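Local coordinates for protein 3-carboxy-cis,cis-muconate cycloisomerase (Acinetobacter calcoaceticus, PDB 1Q5N) that is a cycloisomerase of the lyase superfamily, a largely helical enzyme that assembles from four subunits, at residues D182-N185 and A186-R190; E215-A218 and K219-L223. All blocks are in the same frame, centred on the assembly; numbering follows the deposited sequence.

Contact 1 of 2, residues D182-N185 and A186-R190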
ATOM      1  N   ASP A 182      20.783  16.439   1.821  1.00 31.92           N
ATOM      2  CA  ASP A 182      21.765  15.587   2.433  1.00 32.64           C
ATOM      3  C   ASP A 182      21.527  14.109   2.065  1.00 33.93           C
ATOM      4  O   ASP A 182      22.481  13.345   1.803  1.00 34.13           O
ATOM      5  CB  ASP A 182      21.736  15.720   3.955  1.00 33.79           C
ATOM      6  CG  ASP A 182      22.236  17.100   4.470  1.00 37.30           C
ATOM      7  OD1 ASP A 182      22.874  17.875   3.711  1.00 38.66           O
ATOM      8  OD2 ASP A 182      21.989  17.392   5.671  1.00 38.49           O
ATOM      9  N   ARG A 183      20.261  13.698   2.084  1.00 31.69           N
ATOM     10  CA  ARG A 183      19.929  12.317   1.762  1.00 31.65           C
ATOM     11  C   ARG A 183      20.325  11.970   0.333  1.00 30.58           C
ATOM     12  O   ARG A 183      20.893  10.909   0.089  1.00 29.25           O
ATOM     13  CB  ARG A 183      18.439  12.076   1.924  1.00 29.30           C
ATOM     14  CG  ARG A 183      18.011  11.980   3.355  1.00 29.36           C
ATOM     15  CD  ARG A 183      16.478  11.826   3.441  1.00 28.89           C
ATOM     16  NE  ARG A 183      16.084  11.910   4.839  1.00 31.70           N
ATOM     17  CZ  ARG A 183      15.341  12.895   5.343  1.00 31.05           C
ATOM     18  NH1 ARG A 183      14.893  13.881   4.557  1.00 27.61           N
ATOM     19  NH2 ARG A 183      15.073  12.900   6.648  1.00 30.04           N
ATOM     20  N   ILE A 184      20.031  12.877  -0.590  1.00 31.31           N
ATOM     21  CA  ILE A 184      20.373  12.660  -1.989  1.00 35.04           C
ATOM     22  C   ILE A 184      21.913  12.499  -2.144  1.00 37.91           C
ATOM     23  O   ILE A 184      22.372  11.552  -2.775  1.00 39.41           O
ATOM     24  CB  ILE A 184      19.879  13.827  -2.874  1.00 33.54           C
ATOM     25  CG1 ILE A 184      18.361  13.736  -3.023  1.00 33.77           C
ATOM     26  CG2 ILE A 184      20.610  13.811  -4.225  1.00 32.67           C
ATOM     27  CD1 ILE A 184      17.737  14.799  -3.868  1.00 33.37           C
ATOM     28  N   ASN A 185      22.696  13.387  -1.528  1.00 37.83           N
ATOM     29  CA  ASN A 185      24.134  13.290  -1.675  1.00 38.97           C
ATOM     30  C   ASN A 185      24.688  12.032  -1.046  1.00 38.42           C
ATOM     31  O   ASN A 185      25.618  11.451  -1.586  1.00 38.92           O
ATOM     32  CB  ASN A 185      24.856  14.531  -1.094  1.00 39.37           C
ATOM     33  CG  ASN A 185      24.705  15.757  -1.996  1.00 42.94           C
ATOM     34  OD1 ASN A 185      24.822  15.663  -3.233  1.00 41.52           O
ATOM     35  ND2 ASN A 185      24.432  16.912  -1.386  1.00 43.30           N
ATOM     36  N   ALA A 186      24.133  11.626   0.095  1.00 36.83           N
ATOM     37  CA  ALA A 186      24.614  10.445   0.781  1.00 35.52           C
ATOM     38  C   ALA A 186      24.380   9.097   0.091  1.00 36.20           C
ATOM     39  O   ALA A 186      25.078   8.164   0.396  1.00 39.11           O
ATOM     40  CB  ALA A 186      24.023  10.392   2.173  1.00 35.40           C
ATOM     41  N   ILE A 187      23.422   8.969  -0.822  1.00 35.43           N
ATOM     42  CA  ILE A 187      23.178   7.670  -1.462  1.00 34.62           C
ATOM     43  C   ILE A 187      23.870   7.510  -2.816  1.00 33.64           C
ATOM     44  O   ILE A 187      23.993   6.400  -3.341  1.00 33.20           O
ATOM     45  CB  ILE A 187      21.639   7.418  -1.718  1.00 32.42           C
ATOM     46  CG1 ILE A 187      21.121   8.373  -2.803  1.00 30.77           C
ATOM     47  CG2 ILE A 187      20.861   7.595  -0.451  1.00 32.46           C
ATOM     48  CD1 ILE A 187      19.729   7.988  -3.270  1.00 36.27           C
ATOM     49  N   LYS A 188      24.271   8.614  -3.414  1.00 34.13           N
ATOM     50  CA  LYS A 188      24.889   8.515  -4.745  1.00 36.32           C
ATOM     51  C   LYS A 188      25.970   7.449  -4.945  1.00 36.72           C
ATOM     52  O   LYS A 188      25.893   6.657  -5.883  1.00 36.50           O
ATOM     53  CB  LYS A 188      25.439   9.868  -5.168  1.00 36.91           C
ATOM     54  CG  LYS A 188      24.402  10.826  -5.707  1.00 40.94           C
ATOM     55  CD  LYS A 188      24.987  12.218  -5.683  1.00 42.91           C
ATOM     56  CE  LYS A 188      24.230  13.174  -6.543  1.00 42.40           C
ATOM     57  NZ  LYS A 188      24.726  14.562  -6.241  1.00 44.24           N
ATOM     58  N   ALA A 189      26.970   7.407  -4.065  1.00 37.74           N
ATOM     59  CA  ALA A 189      28.064   6.438  -4.196  1.00 38.60           C
ATOM     60  C   ALA A 189      27.628   4.976  -4.149  1.00 38.21           C
ATOM     61  O   ALA A 189      28.164   4.135  -4.870  1.00 40.21           O
ATOM     62  CB  ALA A 189      29.119   6.681  -3.105  1.00 37.65           C
ATOM     63  N   ARG A 190      26.662   4.691  -3.288  1.00 36.55           N
ATOM     64  CA  ARG A 190      26.163   3.348  -3.079  1.00 33.85           C
ATOM     65  C   ARG A 190      25.168   2.861  -4.137  1.00 34.72           C
ATOM     66  O   ARG A 190      25.076   1.666  -4.471  1.00 34.92           O
ATOM     67  CB  ARG A 190      25.486   3.294  -1.701  1.00 32.60           C
ATOM     68  CG  ARG A 190      24.745   2.005  -1.428  1.00 31.40           C
ATOM     69  CD  ARG A 190      24.389   1.813   0.039  1.00 32.70           C
ATOM     70  NE  ARG A 190      23.536   2.908   0.497  1.00 33.56           N
ATOM     71  CZ  ARG A 190      23.923   3.829   1.372  1.00 34.28           C
ATOM     72  NH1 ARG A 190      25.151   3.776   1.897  1.00 32.78           N
ATOM     73  NH2 ARG A 190      23.112   4.817   1.681  1.00 31.04           N
TER
HETATM   74  O   HOH W   1      27.473   9.425  -1.874  1.00 41.42           O

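Contact 2 of 2, residues E215-A218 and K219-L223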
ATOM      1  N   GLU A 215      35.296  -3.578 -14.387  1.00 45.46           N
ATOM      2  CA  GLU A 215      35.977  -2.379 -13.966  1.00 46.80           C
ATOM      3  C   GLU A 215      36.021  -1.320 -15.075  1.00 45.49           C
ATOM      4  O   GLU A 215      35.705  -0.149 -14.846  1.00 45.43           O
ATOM      5  CB  GLU A 215      37.363  -2.759 -13.502  1.00 49.57           C
ATOM      6  CG  GLU A 215      38.276  -1.604 -13.234  1.00 56.70           C
ATOM      7  CD  GLU A 215      39.648  -2.118 -12.867  1.00 61.40           C
ATOM      8  OE1 GLU A 215      40.240  -2.863 -13.705  1.00 63.55           O
ATOM      9  OE2 GLU A 215      40.114  -1.803 -11.745  1.00 62.96           O
ATOM     10  N   ALA A 216      36.371  -1.742 -16.280  1.00 43.23           N
ATOM     11  CA  ALA A 216      36.454  -0.816 -17.396  1.00 42.33           C
ATOM     12  C   ALA A 216      35.070  -0.413 -17.909  1.00 42.39           C
ATOM     13  O   ALA A 216      34.905   0.640 -18.518  1.00 42.44           O
ATOM     14  CB  ALA A 216      37.277  -1.434 -18.543  1.00 40.26           C
ATOM     15  N   TYR A 217      34.075  -1.264 -17.711  1.00 41.41           N
ATOM     16  CA  TYR A 217      32.723  -0.925 -18.150  1.00 40.46           C
ATOM     17  C   TYR A 217      32.188   0.181 -17.211  1.00 39.95           C
ATOM     18  O   TYR A 217      31.637   1.170 -17.653  1.00 38.71           O
ATOM     19  CB  TYR A 217      31.866  -2.193 -18.099  1.00 40.75           C
ATOM     20  CG  TYR A 217      30.375  -2.029 -18.374  1.00 40.92           C
ATOM     21  CD1 TYR A 217      29.909  -1.606 -19.614  1.00 40.43           C
ATOM     22  CD2 TYR A 217      29.434  -2.405 -17.405  1.00 39.86           C
ATOM     23  CE1 TYR A 217      28.538  -1.574 -19.887  1.00 41.77           C
ATOM     24  CE2 TYR A 217      28.075  -2.373 -17.662  1.00 41.14           C
ATOM     25  CZ  TYR A 217      27.631  -1.966 -18.902  1.00 42.32           C
ATOM     26  OH  TYR A 217      26.281  -1.992 -19.155  1.00 43.84           O
ATOM     27  N   ALA A 218      32.390   0.015 -15.914  1.00 40.75           N
ATOM     28  CA  ALA A 218      31.942   0.996 -14.947  1.00 42.47           C
ATOM     29  C   ALA A 218      32.585   2.332 -15.303  1.00 43.80           C
ATOM     30  O   ALA A 218      31.913   3.356 -15.438  1.00 43.44           O
ATOM     31  CB  ALA A 218      32.351   0.561 -13.535  1.00 37.75           C
ATOM     32  N   LYS A 219      33.898   2.304 -15.484  1.00 46.16           N
ATOM     33  CA  LYS A 219      34.661   3.518 -15.803  1.00 48.03           C
ATOM     34  C   LYS A 219      34.172   4.226 -17.048  1.00 46.01           C
ATOM     35  O   LYS A 219      34.007   5.433 -17.040  1.00 47.42           O
ATOM     36  CB  LYS A 219      36.116   3.151 -15.941  1.00 52.35           C
ATOM     37  CG  LYS A 219      37.063   4.298 -15.910  1.00 59.11           C
ATOM     38  CD  LYS A 219      38.447   3.760 -15.543  1.00 63.89           C
ATOM     39  CE  LYS A 219      38.399   3.101 -14.138  1.00 66.90           C
ATOM     40  NZ  LYS A 219      39.670   2.368 -13.799  1.00 68.43           N
ATOM     41  N   GLN A 220      33.910   3.487 -18.117  1.00 44.94           N
ATOM     42  CA  GLN A 220      33.407   4.091 -19.352  1.00 44.54           C
ATOM     43  C   GLN A 220      32.116   4.873 -19.148  1.00 44.72           C
ATOM     44  O   GLN A 220      31.835   5.817 -19.869  1.00 44.02           O
ATOM     45  CB  GLN A 220      33.077   3.030 -20.413  1.00 46.66           C
ATOM     46  CG  GLN A 220      34.229   2.405 -21.155  1.00 52.12           C
ATOM     47  CD  GLN A 220      35.166   3.430 -21.751  1.00 54.68           C
ATOM     48  OE1 GLN A 220      36.365   3.418 -21.454  1.00 58.29           O
ATOM     49  NE2 GLN A 220      34.631   4.335 -22.571  1.00 53.67           N
ATOM     50  N   LEU A 221      31.295   4.423 -18.208  1.00 43.91           N
ATOM     51  CA  LEU A 221      30.010   5.050 -17.975  1.00 44.02           C
ATOM     52  C   LEU A 221      30.074   5.988 -16.795  1.00 43.58           C
ATOM     53  O   LEU A 221      29.116   6.666 -16.487  1.00 42.55           O
ATOM     54  CB  LEU A 221      28.955   3.965 -17.717  1.00 43.25           C
ATOM     55  CG  LEU A 221      28.610   3.029 -18.859  1.00 42.55           C
ATOM     56  CD1 LEU A 221      27.857   1.848 -18.305  1.00 41.76           C
ATOM     57  CD2 LEU A 221      27.783   3.770 -19.915  1.00 41.31           C
ATOM     58  N   LYS A 222      31.218   5.987 -16.127  1.00 44.71           N
ATOM     59  CA  LYS A 222      31.423   6.820 -14.954  1.00 46.91           C
ATOM     60  C   LYS A 222      30.443   6.453 -13.831  1.00 46.20           C
ATOM     61  O   LYS A 222      29.880   7.329 -13.182  1.00 46.58           O
ATOM     62  CB  LYS A 222      31.282   8.308 -15.324  1.00 50.67           C
ATOM     63  CG  LYS A 222      32.398   8.842 -16.243  1.00 55.07           C
ATOM     64  CD  LYS A 222      31.960  10.152 -16.904  1.00 60.98           C
ATOM     65  CE  LYS A 222      33.102  10.841 -17.693  1.00 64.81           C
ATOM     66  NZ  LYS A 222      32.616  12.094 -18.410  1.00 67.73           N
ATOM     67  N   LEU A 223      30.247   5.155 -13.614  1.00 44.31           N
ATOM     68  CA  LEU A 223      29.375   4.657 -12.562  1.00 41.76           C
ATOM     69  C   LEU A 223      30.268   3.933 -11.597  1.00 41.75           C
ATOM     70  O   LEU A 223      31.417   3.610 -11.937  1.00 42.82           O
ATOM     71  CB  LEU A 223      28.356   3.651 -13.127  1.00 38.92           C
ATOM     72  CG  LEU A 223      27.285   4.330 -13.973  1.00 39.56           C
ATOM     73  CD1 LEU A 223      26.381   3.305 -14.657  1.00 38.93           C
ATOM     74  CD2 LEU A 223      26.495   5.289 -13.060  1.00 38.55           C
TER

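Contact 1 of 2, residues D182-N185 and A186-R190
Asn185 CG stands anti to its own carbonyl carbon (chi1 -74°), and Lys188, one turn on, runs extended beyond CG; these torsions lay the two side chains alongside each other, pointing the same way. Lys188 NZ thereby gives a hydrogen bond of 3.2 Å to Asn185 OD1, and the ammonium meets the amide oxygen almost head-on, with a C=O...N angle of 163°. Gln130 of the same chain grips both ends of this pair, its OE1 taking a bond from Lys188 and its NE2 giving one to Asn185. Behind the amine, the aliphatic part of Lys188 rests on the backbone, CG lying 3.6 Å from Ile184 O.

Along the main chain, Ala186 N bonds to Asp182 O at 2.9 Å, a regular helical link. The next link is looser: Ile187 N divides itself between two weak bonds, to Arg183 O and Ile184 O, and Ile187 CG1, set between backbone N and carbonyl carbon (chi1 69°), packs 3.4 Å from Ile184 O. At the kink a water takes over, giving a bond of 2.8 Å to Asn185 O and accepting one of 3.0 Å from Ala189 N. The buried Ile184 and Ile187 face helix 235-261, while Arg183 forms salt bridges to Asp235 and Glu239 of the second subunit. The whole is a water-inserted kink near the C-terminal end of an amphipathic helix at a subunit interface.

Contact 2 of 2, residues E215-A218 and K219-L223
The apolar contact is a CH-pi interaction between Tyr217 and Leu221, one helical turn apart. Leu221 CD1 sits over one face of the phenol ring, 4.0 Å from the centroid of the Tyr217 ring and displaced toward its rim, with Tyr217 CE1 its nearest ring atom at 3.8 Å. Tyr217 CG lies opposite the backbone N (chi1 174°), which sends the ring along the helix toward the leucine; Leu221 CG takes the other common course, opposite its carbonyl carbon. The phenol oxygen of Tyr217 is hydrogen-bonded to Thr116 OG1, so the ring is held at its far end as well as over a face.

Backbone hydrogen bonds carry the helix to its end. Lys219 N reaches Glu215 O at 3.1 Å, and Gln220 N reaches Ala216 O at 3.0 Å. Leu221 N then makes weak bonds to both Tyr217 O and Ala218 O. Lys222 turns to a positive phi of 62°, and Leu223 N folds back onto Ala218 O at 3.1 Å while Lys222 N bonds to Lys219 O at 3.0 Å: a Schellman motif closing the C-terminal end.

Among the charged and polar side chains, Glu215 and Lys219 are one turn apart on the exposed flank, but Glu215 OE2 stays 4.7 Å from Lys219 NZ, an electrostatic attraction at most. Gln220 CG, placed beside the backbone N by chi1, lies 3.2 Å from Ala216 O; the chain then bends at chi2, and its OE1 accepts a bond from Gln43.

Ala216, Tyr217, Gln220 and Leu221 pack on helix 23-43, whereas Leu221, Lys222 and Leu223 touch helix 110-146, whose Arg123 also bonds to Leu221 O.

In the fold
Contacts 1 and 2 belong to successive helices of the chain, 166-191 and 210-221, with centres about 19 Å apart and nearest atoms about 7 Å apart, so they do not touch. Both are partly buried: each has buried residues packed on neighbouring helices and other residues that are exposed. Contact 1 lies nearer the middle of the chain, about 13 Å from its centre against 28 Å, and reaches a second subunit through charged groups. Contact 2 meets no other protein chain and packs within its own. Their backbones differ too: the helix through 186-190 kinks with a water in place of a direct bond, just short of its end, whereas 219-223 close theirs with a Schellman motif.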